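Local coordinates for protein TssK (Serratia sp. FS14, PDB 5Y0E) that probably serves as a trimeric baseplate component of the bacterial type VI secretion system, at residues Leu102-Ile113 against Ala120-Glu128; Arg213-Leu221 against Asp234-Asn242. All coordinates share one frame; numbering follows the deposited sequence.

How the interactions relate
Interactions 1 and 2 belong to two different parts of an elongated subunit: their centres lie about 59 Å apart, on opposite sides of the middle of the chain, and they share no secondary-structure element. Interaction 1 ties a loop and the short strand 112-113, outermost within this chain, to strand 124-131 in the N-terminal mixed sheet; it is partly buried and rests largely on backbone hydrogen bonds and one arginine. Interaction 2 is a buried, almost wholly apolar packing of helix 197-222 on helix 229-253, with a single weak polar pair at its side. Both reach the third subunit, interaction 1 by side-chain packing, with the second subunit also bonded to it, and interaction 2 also through hydrogen bonds of Asn242.

Interaction 1 of 2, residues Leu102-Ile113 against Ala120-Glu128; sequences LPTYRAGREDVI and ALARYLAYE
Arg123 reaches from 120-128 into the loop that follows strand 96-103. Its CB and CG run alongside the carboxylate of Asp111, and CG also passes Pro103 O. Arg123 CD lies 3.4 Å from Asp111 OD1 and packs against Tyr105 CA and CB, at the edge of that ring and near its plane. A bend at chi3 (66°) turns the chain there, and NE passes Tyr105 CB. At the tip, Arg123 NH1 donates to Pro103 O at 3.2 Å, an acceptor tilted 28° out of the guanidinium plane, while Leu102 CD2 covers one face. NH1 also forms a salt bridge with Asp71, and NH2 is hydrogen-bonded to Thr73 OG1. The Asp111 carboxylate is nearly coplanar with the guanidinium, but Asp111 OD2 stays 4.3 Å from Arg123 NE, beyond a salt bridge.

Beyond the arginine, Tyr124 N binds Asp111 O at 3.0 Å, Ile113 N binds Tyr124 O and Ala126 N binds Ile113 O at 2.9 Å, the parallel pairing of strand 112-113 with 124-131. Ile113 CG2 packs on Ala122 CB, whereas Val112 CG1 meets Ala126 CB on the other face, where Val8 of the third subunit also packs. Arg109 lays one guanidinium face on Leu121, its charge met by Glu162. The contact thus joins strand pairing, beside an Asp111 backbone bonded to the second subunit, to an arginine whose charge is probably balanced mainly by Asp71.

Interaction 2 of 2, residues Arg213-Leu221 against Asp234-Asn242; sequences RSQQMSQRL and DFMLLQLIN
Met217 and Leu238 interlock across two antiparallel helices, each a knob in a hole of the other. Met217 enters among Asp234, Leu237, Leu238 and Ile241. Its chain runs extended to SD and then bends at chi3 (91°), which carries Met217 CE to 3.5 Å from Asp234 O and 3.7 Å from Leu237 CD2. Met217 SD itself lies 3.8 Å from Ile241 CD1, and the methionine runs roughly perpendicular to Leu237 and Ile241.

In return, Leu238 sits among Ser214, Met217, Ser218 and Leu221. Its CD1 faces Ser214 OG and Met217 CB, while Leu238 CD2 comes to 3.6 Å from Leu221 CD1, the two leucines lying antiparallel, side by side. The same Leu221 methyl touches the edge of the Phe235 ring at CD1. At the other end of the contact, Ile241 CD1 lies against Arg213 CB, and its CG2 against Ser214 CB.

Around this apolar layer, Arg213 bends away from the other helix, its NH2 donating to Gln216 OE1, one turn further along its own helix, at 3.0 Å. Ser214 OG lies near Asn242 OD1 in a weak and uncertain hydrogen bond. Asn242 is probably held mainly by the third subunit, ND2 donating to Ser275 OG and Arg280 O of that chain. Leu237 is backed by Leu273 of helix 259-273 in its own subunit.

Helices 197-222 and 229-253 follow each other in the chain as an antiparallel hairpin of the helical part of TssK, packed knobs-into-holes. The axes of 213-221 and 234-242 come within 9.8 Å, their N-to-C directions 147° apart. Cohesion here therefore comes chiefly from the fit of methionine, leucine and isoleucine side chains, while the buried amide of Asn242 links their flank to the trimer interface.

Interaction 1 of 2, residues Leu102-Ile113 against Ala120-Glu128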
loop_
_atom_site.group_PDB
_atom_site.type_symbol
_atom_site.label_atom_id
_atom_site.label_comp_id
_atom_site.label_asym_id
_atom_site.label_seq_id
_atom_site.Cartn_x
_atom_site.Cartn_y
_atom_site.Cartn_z
ATOM N N LEU A 102 15.265 -23.697 -16.323
ATOM C CA LEU A 102 14.585 -24.960 -16.370
ATOM C C LEU A 102 14.014 -25.089 -17.729
ATOM O O LEU A 102 13.548 -24.137 -18.280
ATOM C CB LEU A 102 13.456 -24.983 -15.364
ATOM C CG LEU A 102 12.682 -26.282 -15.337
ATOM C CD1 LEU A 102 13.500 -27.321 -14.615
ATOM C CD2 LEU A 102 11.325 -26.103 -14.696
ATOM N N PRO A 103 14.049 -26.282 -18.285
ATOM C CA PRO A 103 13.513 -26.503 -19.611
ATOM C C PRO A 103 12.022 -26.435 -19.592
ATOM O O PRO A 103 11.416 -26.766 -18.617
ATOM C CB PRO A 103 13.932 -27.920 -19.909
ATOM C CG PRO A 103 15.084 -28.154 -19.044
ATOM C CD PRO A 103 14.772 -27.445 -17.793
ATOM N N THR A 104 11.444 -25.985 -20.679
ATOM C CA THR A 104 10.004 -25.899 -20.779
ATOM C C THR A 104 9.423 -27.273 -21.089
ATOM O O THR A 104 10.043 -28.086 -21.775
ATOM C CB THR A 104 9.614 -24.914 -21.868
ATOM O OG1 THR A 104 9.980 -25.461 -23.126
ATOM C CG2 THR A 104 10.352 -23.605 -21.686
ATOM N N TYR A 105 8.225 -27.532 -20.568
ATOM C CA TYR A 105 7.539 -28.775 -20.885
ATOM C C TYR A 105 7.106 -28.778 -22.340
ATOM O O TYR A 105 6.425 -27.858 -22.793
ATOM C CB TYR A 105 6.315 -28.980 -19.995
ATOM C CG TYR A 105 5.613 -30.280 -20.306
ATOM C CD1 TYR A 105 4.680 -30.366 -21.328
ATOM C CD2 TYR A 105 5.915 -31.435 -19.610
ATOM C CE1 TYR A 105 4.073 -31.547 -21.635
ATOM C CE2 TYR A 105 5.309 -32.617 -19.914
ATOM C CZ TYR A 105 4.388 -32.666 -20.925
ATOM O OH TYR A 105 3.765 -33.847 -21.235
ATOM N N ARG A 106 7.464 -29.827 -23.065
ATOM C CA ARG A 106 6.956 -30.018 -24.417
ATOM C C ARG A 106 6.566 -31.472 -24.601
ATOM O O ARG A 106 7.325 -32.376 -24.240
ATOM C CB ARG A 106 7.967 -29.617 -25.488
ATOM C CG ARG A 106 7.353 -29.529 -26.883
ATOM C CD ARG A 106 6.800 -28.142 -27.129
ATOM N NE ARG A 106 7.850 -27.159 -26.913
ATOM C CZ ARG A 106 8.592 -26.632 -27.883
ATOM N NH1 ARG A 106 8.385 -26.975 -29.149
ATOM N NH2 ARG A 106 9.538 -25.749 -27.592
ATOM N N ALA A 107 5.382 -31.692 -25.164
ATOM C CA ALA A 107 4.892 -33.050 -25.334
ATOM C C ALA A 107 5.714 -33.833 -26.343
ATOM O O ALA A 107 5.774 -35.062 -26.250
ATOM C CB ALA A 107 3.421 -33.032 -25.746
ATOM N N GLY A 108 6.361 -33.149 -27.283
ATOM C CA GLY A 108 7.222 -33.786 -28.265
ATOM C C GLY A 108 8.557 -34.285 -27.747
ATOM O O GLY A 108 9.331 -34.854 -28.521
ATOM N N ARG A 109 8.851 -34.097 -26.469
ATOM C CA ARG A 109 10.124 -34.494 -25.903
ATOM C C ARG A 109 9.870 -35.239 -24.611
ATOM O O ARG A 109 8.897 -34.977 -23.910
ATOM C CB ARG A 109 11.033 -33.292 -25.609
ATOM C CG ARG A 109 11.101 -32.239 -26.694
ATOM C CD ARG A 109 12.149 -31.185 -26.354
ATOM N NE ARG A 109 11.860 -30.468 -25.115
ATOM C CZ ARG A 109 11.533 -29.181 -25.054
ATOM N NH1 ARG A 109 11.285 -28.605 -23.883
ATOM N NH2 ARG A 109 11.470 -28.464 -26.166
ATOM N N GLU A 110 10.767 -36.156 -24.297
ATOM C CA GLU A 110 10.673 -36.878 -23.044
ATOM C C GLU A 110 10.858 -35.915 -21.885
ATOM O O GLU A 110 11.589 -34.933 -21.985
ATOM C CB GLU A 110 11.723 -37.978 -23.016
ATOM C CG GLU A 110 12.125 -38.396 -24.419
ATOM C CD GLU A 110 13.172 -39.468 -24.430
ATOM O OE1 GLU A 110 12.797 -40.656 -24.543
ATOM O OE2 GLU A 110 14.365 -39.119 -24.312
ATOM N N ASP A 111 10.161 -36.188 -20.784
ATOM C CA ASP A 111 10.158 -35.304 -19.632
ATOM C C ASP A 111 10.922 -35.854 -18.445
ATOM O O ASP A 111 11.231 -35.097 -17.519
ATOM C CB ASP A 111 8.721 -35.015 -19.185
ATOM C CG ASP A 111 8.562 -33.623 -18.636
ATOM O OD1 ASP A 111 8.933 -32.685 -19.363
ATOM O OD2 ASP A 111 8.095 -33.460 -17.490
ATOM N N VAL A 112 11.206 -37.147 -18.438
ATOM C CA VAL A 112 11.970 -37.784 -17.382
ATOM C C VAL A 112 13.128 -38.512 -18.026
ATOM O O VAL A 112 12.960 -39.155 -19.064
ATOM C CB VAL A 112 11.111 -38.765 -16.570
ATOM C CG1 VAL A 112 11.870 -39.235 -15.350
ATOM C CG2 VAL A 112 9.817 -38.108 -16.193
ATOM N N ILE A 113 14.288 -38.421 -17.402
ATOM C CA ILE A 113 15.468 -39.147 -17.818
ATOM C C ILE A 113 15.996 -39.848 -16.584
ATOM O O ILE A 113 15.741 -39.447 -15.467
ATOM C CB ILE A 113 16.566 -38.304 -18.468
ATOM C CG1 ILE A 113 17.006 -37.194 -17.553
ATOM C CG2 ILE A 113 16.132 -37.770 -19.801
ATOM C CD1 ILE A 113 18.117 -36.393 -18.137
ATOM N N ALA A 120 19.978 -32.012 -22.562
ATOM C CA ALA A 120 18.764 -32.774 -22.624
ATOM C C ALA A 120 17.690 -31.937 -21.996
ATOM O O ALA A 120 17.796 -31.521 -20.868
ATOM C CB ALA A 120 18.922 -34.080 -21.896
ATOM N N LEU A 121 16.647 -31.689 -22.747
ATOM C CA LEU A 121 15.578 -30.871 -22.247
ATOM C C LEU A 121 14.514 -31.519 -21.403
ATOM O O LEU A 121 13.368 -31.149 -21.473
ATOM C CB LEU A 121 14.932 -30.171 -23.413
ATOM C CG LEU A 121 16.039 -29.529 -24.212
ATOM C CD1 LEU A 121 15.503 -29.118 -25.557
ATOM C CD2 LEU A 121 16.546 -28.331 -23.452
ATOM N N ALA A 122 14.900 -32.474 -20.595
ATOM C CA ALA A 122 13.968 -33.120 -19.719
ATOM C C ALA A 122 13.833 -32.306 -18.462
ATOM O O ALA A 122 14.770 -31.732 -18.004
ATOM C CB ALA A 122 14.441 -34.512 -19.398
ATOM N N ARG A 123 12.650 -32.271 -17.896
ATOM C CA ARG A 123 12.441 -31.504 -16.707
ATOM C C ARG A 123 12.813 -32.263 -15.467
ATOM O O ARG A 123 13.114 -31.683 -14.462
ATOM C CB ARG A 123 10.997 -31.054 -16.627
ATOM C CG ARG A 123 10.688 -29.881 -17.517
ATOM C CD ARG A 123 9.217 -29.676 -17.755
ATOM N NE ARG A 123 8.541 -29.308 -16.541
ATOM C CZ ARG A 123 8.316 -28.068 -16.154
ATOM N NH1 ARG A 123 8.713 -27.065 -16.883
ATOM N NH2 ARG A 123 7.682 -27.836 -15.036
ATOM N N TYR A 124 12.824 -33.573 -15.545
ATOM C CA TYR A 124 13.124 -34.339 -14.371
ATOM C C TYR A 124 14.184 -35.390 -14.532
ATOM O O TYR A 124 14.390 -35.910 -15.594
ATOM C CB TYR A 124 11.855 -35.007 -13.876
ATOM C CG TYR A 124 10.823 -34.060 -13.351
ATOM C CD1 TYR A 124 10.821 -33.692 -12.043
ATOM C CD2 TYR A 124 9.854 -33.545 -14.168
ATOM C CE1 TYR A 124 9.892 -32.833 -11.555
ATOM C CE2 TYR A 124 8.917 -32.682 -13.689
ATOM C CZ TYR A 124 8.943 -32.334 -12.376
ATOM O OH TYR A 124 8.019 -31.476 -11.880
ATOM N N LEU A 125 14.864 -35.677 -13.438
ATOM C CA LEU A 125 15.860 -36.712 -13.391
ATOM C C LEU A 125 15.372 -37.667 -12.344
ATOM O O LEU A 125 15.191 -37.294 -11.217
ATOM C CB LEU A 125 17.195 -36.170 -12.979
ATOM C CG LEU A 125 18.212 -37.275 -12.835
ATOM C CD1 LEU A 125 18.591 -37.794 -14.196
ATOM C CD2 LEU A 125 19.414 -36.776 -12.082
ATOM N N ALA A 126 15.201 -38.916 -12.717
ATOM C CA ALA A 126 14.649 -39.910 -11.811
ATOM C C ALA A 126 15.722 -40.440 -10.875
ATOM O O ALA A 126 16.864 -40.653 -11.277
ATOM C CB ALA A 126 14.029 -41.058 -12.596
ATOM N N TYR A 127 15.347 -40.643 -9.618
ATOM C CA TYR A 127 16.238 -41.197 -8.617
ATOM C C TYR A 127 15.441 -42.113 -7.705
ATOM O O TYR A 127 14.215 -42.034 -7.626
ATOM C CB TYR A 127 16.923 -40.105 -7.806
ATOM C CG TYR A 127 16.004 -39.314 -6.905
ATOM C CD1 TYR A 127 15.187 -38.318 -7.412
ATOM C CD2 TYR A 127 15.982 -39.538 -5.546
ATOM C CE1 TYR A 127 14.376 -37.590 -6.599
ATOM C CE2 TYR A 127 15.169 -38.814 -4.727
ATOM C CZ TYR A 127 14.368 -37.843 -5.257
ATOM O OH TYR A 127 13.554 -37.126 -4.431
ATOM N N GLU A 128 16.146 -42.985 -7.005
ATOM C CA GLU A 128 15.494 -44.013 -6.218
ATOM C C GLU A 128 15.505 -43.641 -4.745
ATOM O O GLU A 128 16.492 -43.106 -4.240
ATOM C CB GLU A 128 16.173 -45.363 -6.422
ATOM C CG GLU A 128 15.263 -46.533 -6.144
ATOM C CD GLU A 128 16.013 -47.837 -6.079
ATOM O OE1 GLU A 128 15.970 -48.495 -5.017
ATOM O OE2 GLU A 128 16.658 -48.192 -7.089
#

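Interaction 2 of 2, residues Arg213-Leu221 against Asp234-Asn242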
loop_
_atom_site.group_PDB
_atom_site.type_symbol
_atom_site.label_atom_id
_atom_site.label_comp_id
_atom_site.label_asym_id
_atom_site.label_seq_id
_atom_site.Cartn_x
_atom_site.Cartn_y
_atom_site.Cartn_z
ATOM N N ARG A 213 12.965 13.696 8.367
ATOM C CA ARG A 213 12.300 14.900 7.905
ATOM C C ARG A 213 11.063 15.185 8.727
ATOM O O ARG A 213 10.716 16.345 8.964
ATOM C CB ARG A 213 11.954 14.782 6.422
ATOM C CG ARG A 213 13.171 14.709 5.522
ATOM C CD ARG A 213 14.196 15.717 5.893
ATOM N NE ARG A 213 13.673 17.070 5.895
ATOM C CZ ARG A 213 14.071 18.012 6.742
ATOM N NH1 ARG A 213 14.988 17.740 7.661
ATOM N NH2 ARG A 213 13.522 19.216 6.687
ATOM N N SER A 214 10.391 14.135 9.165
ATOM C CA SER A 214 9.234 14.275 10.032
ATOM C C SER A 214 9.590 14.963 11.340
ATOM O O SER A 214 8.883 15.859 11.805
ATOM C CB SER A 214 8.672 12.893 10.306
ATOM O OG SER A 214 7.327 12.994 10.617
ATOM N N GLN A 215 10.658 14.513 11.974
ATOM C CA GLN A 215 11.077 15.103 13.233
ATOM C C GLN A 215 11.379 16.582 13.056
ATOM O O GLN A 215 10.942 17.423 13.842
ATOM C CB GLN A 215 12.302 14.352 13.745
ATOM C CG GLN A 215 12.837 14.757 15.099
ATOM C CD GLN A 215 14.355 14.563 15.204
ATOM O OE1 GLN A 215 15.041 14.340 14.192
ATOM N NE2 GLN A 215 14.887 14.663 16.424
ATOM N N GLN A 216 12.166 16.895 12.064
ATOM C CA GLN A 216 12.558 18.245 11.851
ATOM C C GLN A 216 11.426 19.143 11.425
ATOM O O GLN A 216 11.252 20.184 11.973
ATOM C CB GLN A 216 13.709 18.280 10.860
ATOM C CG GLN A 216 14.571 19.507 10.951
ATOM C CD GLN A 216 13.895 20.705 10.371
ATOM O OE1 GLN A 216 13.309 20.637 9.315
ATOM N NE2 GLN A 216 13.948 21.798 11.079
ATOM N N MET A 217 10.644 18.739 10.459
ATOM C CA MET A 217 9.578 19.604 10.019
ATOM C C MET A 217 8.546 19.875 11.084
ATOM O O MET A 217 8.093 20.971 11.217
ATOM C CB MET A 217 8.936 19.069 8.769
ATOM C CG MET A 217 9.811 19.220 7.566
ATOM S SD MET A 217 9.012 18.707 6.077
ATOM C CE MET A 217 8.290 20.227 5.571
ATOM N N SER A 218 8.209 18.872 11.871
ATOM C CA SER A 218 7.236 19.034 12.921
ATOM C C SER A 218 7.692 20.015 13.964
ATOM O O SER A 218 6.933 20.796 14.438
ATOM C CB SER A 218 6.916 17.711 13.566
ATOM O OG SER A 218 8.046 17.193 14.167
ATOM N N GLN A 219 8.958 20.012 14.293
ATOM C CA GLN A 219 9.441 20.938 15.269
ATOM C C GLN A 219 9.423 22.377 14.801
ATOM O O GLN A 219 9.273 23.263 15.588
ATOM C CB GLN A 219 10.810 20.512 15.737
ATOM C CG GLN A 219 10.751 19.186 16.449
ATOM C CD GLN A 219 11.978 18.888 17.260
ATOM O OE1 GLN A 219 12.870 18.200 16.805
ATOM N NE2 GLN A 219 12.018 19.394 18.471
ATOM N N ARG A 220 9.583 22.596 13.514
ATOM C CA ARG A 220 9.541 23.909 12.962
ATOM C C ARG A 220 8.098 24.378 12.905
ATOM O O ARG A 220 7.810 25.497 13.181
ATOM C CB ARG A 220 10.194 23.899 11.596
ATOM C CG ARG A 220 9.755 24.984 10.657
ATOM C CD ARG A 220 10.322 26.308 11.047
ATOM N NE ARG A 220 11.743 26.341 10.877
ATOM C CZ ARG A 220 12.552 27.014 11.657
ATOM N NH1 ARG A 220 13.832 26.993 11.449
ATOM N NH2 ARG A 220 12.066 27.700 12.647
ATOM N N LEU A 221 7.179 23.481 12.632
ATOM C CA LEU A 221 5.786 23.838 12.574
ATOM C C LEU A 221 5.121 23.995 13.928
ATOM O O LEU A 221 4.040 24.494 14.005
ATOM C CB LEU A 221 5.010 22.877 11.702
ATOM C CG LEU A 221 5.203 23.079 10.220
ATOM C CD1 LEU A 221 4.851 21.826 9.476
ATOM C CD2 LEU A 221 4.413 24.236 9.696
ATOM N N ASP A 234 4.790 23.823 3.644
ATOM C CA ASP A 234 5.509 22.972 4.533
ATOM C C ASP A 234 4.586 22.014 5.227
ATOM O O ASP A 234 4.895 20.877 5.356
ATOM C CB ASP A 234 6.196 23.790 5.591
ATOM C CG ASP A 234 7.426 24.425 5.105
ATOM O OD1 ASP A 234 7.894 24.087 4.031
ATOM O OD2 ASP A 234 7.935 25.284 5.805
ATOM N N PHE A 235 3.457 22.496 5.699
ATOM C CA PHE A 235 2.515 21.667 6.380
ATOM C C PHE A 235 1.961 20.628 5.448
ATOM O O PHE A 235 1.760 19.533 5.842
ATOM C CB PHE A 235 1.419 22.501 6.994
ATOM C CG PHE A 235 0.481 21.720 7.832
ATOM C CD1 PHE A 235 0.884 21.164 8.999
ATOM C CD2 PHE A 235 -0.787 21.535 7.443
ATOM C CE1 PHE A 235 0.033 20.430 9.756
ATOM C CE2 PHE A 235 -1.648 20.809 8.202
ATOM C CZ PHE A 235 -1.236 20.251 9.360
ATOM N N MET A 236 1.677 20.981 4.216
ATOM C CA MET A 236 1.229 19.981 3.254
ATOM C C MET A 236 2.251 18.879 3.052
ATOM O O MET A 236 1.881 17.759 2.720
ATOM C CB MET A 236 0.947 20.617 1.905
ATOM C CG MET A 236 -0.307 21.346 1.836
ATOM S SD MET A 236 -0.279 22.685 0.681
ATOM C CE MET A 236 -1.695 22.246 -0.151
ATOM N N LEU A 237 3.536 19.190 3.197
ATOM C CA LEU A 237 4.563 18.210 2.906
ATOM C C LEU A 237 4.792 17.290 4.091
ATOM O O LEU A 237 4.958 16.087 3.917
ATOM C CB LEU A 237 5.858 18.914 2.510
ATOM C CG LEU A 237 7.073 18.004 2.315
ATOM C CD1 LEU A 237 6.939 17.104 1.103
ATOM C CD2 LEU A 237 8.279 18.812 2.189
ATOM N N LEU A 238 4.802 17.848 5.295
ATOM C CA LEU A 238 4.818 17.020 6.485
ATOM C C LEU A 238 3.644 16.038 6.488
ATOM O O LEU A 238 3.808 14.865 6.818
ATOM C CB LEU A 238 4.800 17.913 7.715
ATOM C CG LEU A 238 4.727 17.225 9.074
ATOM C CD1 LEU A 238 5.899 16.281 9.313
ATOM C CD2 LEU A 238 4.676 18.250 10.143
ATOM N N GLN A 239 2.468 16.498 6.085
ATOM C CA GLN A 239 1.340 15.604 5.899
ATOM C C GLN A 239 1.685 14.456 4.990
ATOM O O GLN A 239 1.340 13.306 5.272
ATOM C CB GLN A 239 0.179 16.347 5.293
ATOM C CG GLN A 239 -0.932 16.517 6.161
ATOM C CD GLN A 239 -1.851 17.544 5.615
ATOM O OE1 GLN A 239 -1.636 18.732 5.828
ATOM N NE2 GLN A 239 -2.899 17.109 4.918
ATOM N N LEU A 240 2.304 14.767 3.852
ATOM C CA LEU A 240 2.648 13.738 2.889
ATOM C C LEU A 240 3.712 12.822 3.446
ATOM O O LEU A 240 3.667 11.616 3.228
ATOM C CB LEU A 240 3.112 14.367 1.589
ATOM C CG LEU A 240 3.505 13.390 0.479
ATOM C CD1 LEU A 240 2.310 12.711 -0.074
ATOM C CD2 LEU A 240 4.243 14.104 -0.615
ATOM N N ILE A 241 4.665 13.383 4.176
ATOM C CA ILE A 241 5.637 12.570 4.882
ATOM C C ILE A 241 4.948 11.694 5.930
ATOM O O ILE A 241 5.285 10.523 6.092
ATOM C CB ILE A 241 6.715 13.491 5.486
ATOM C CG1 ILE A 241 7.485 14.181 4.359
ATOM C CG2 ILE A 241 7.657 12.760 6.369
ATOM C CD1 ILE A 241 8.481 15.189 4.826
ATOM N N ASN A 242 3.949 12.230 6.619
ATOM C CA ASN A 242 3.335 11.492 7.718
ATOM C C ASN A 242 2.553 10.283 7.223
ATOM O O ASN A 242 2.618 9.218 7.827
ATOM C CB ASN A 242 2.455 12.420 8.534
ATOM C CG ASN A 242 3.250 13.249 9.494
ATOM O OD1 ASN A 242 4.361 12.902 9.832
ATOM N ND2 ASN A 242 2.675 14.333 9.960
#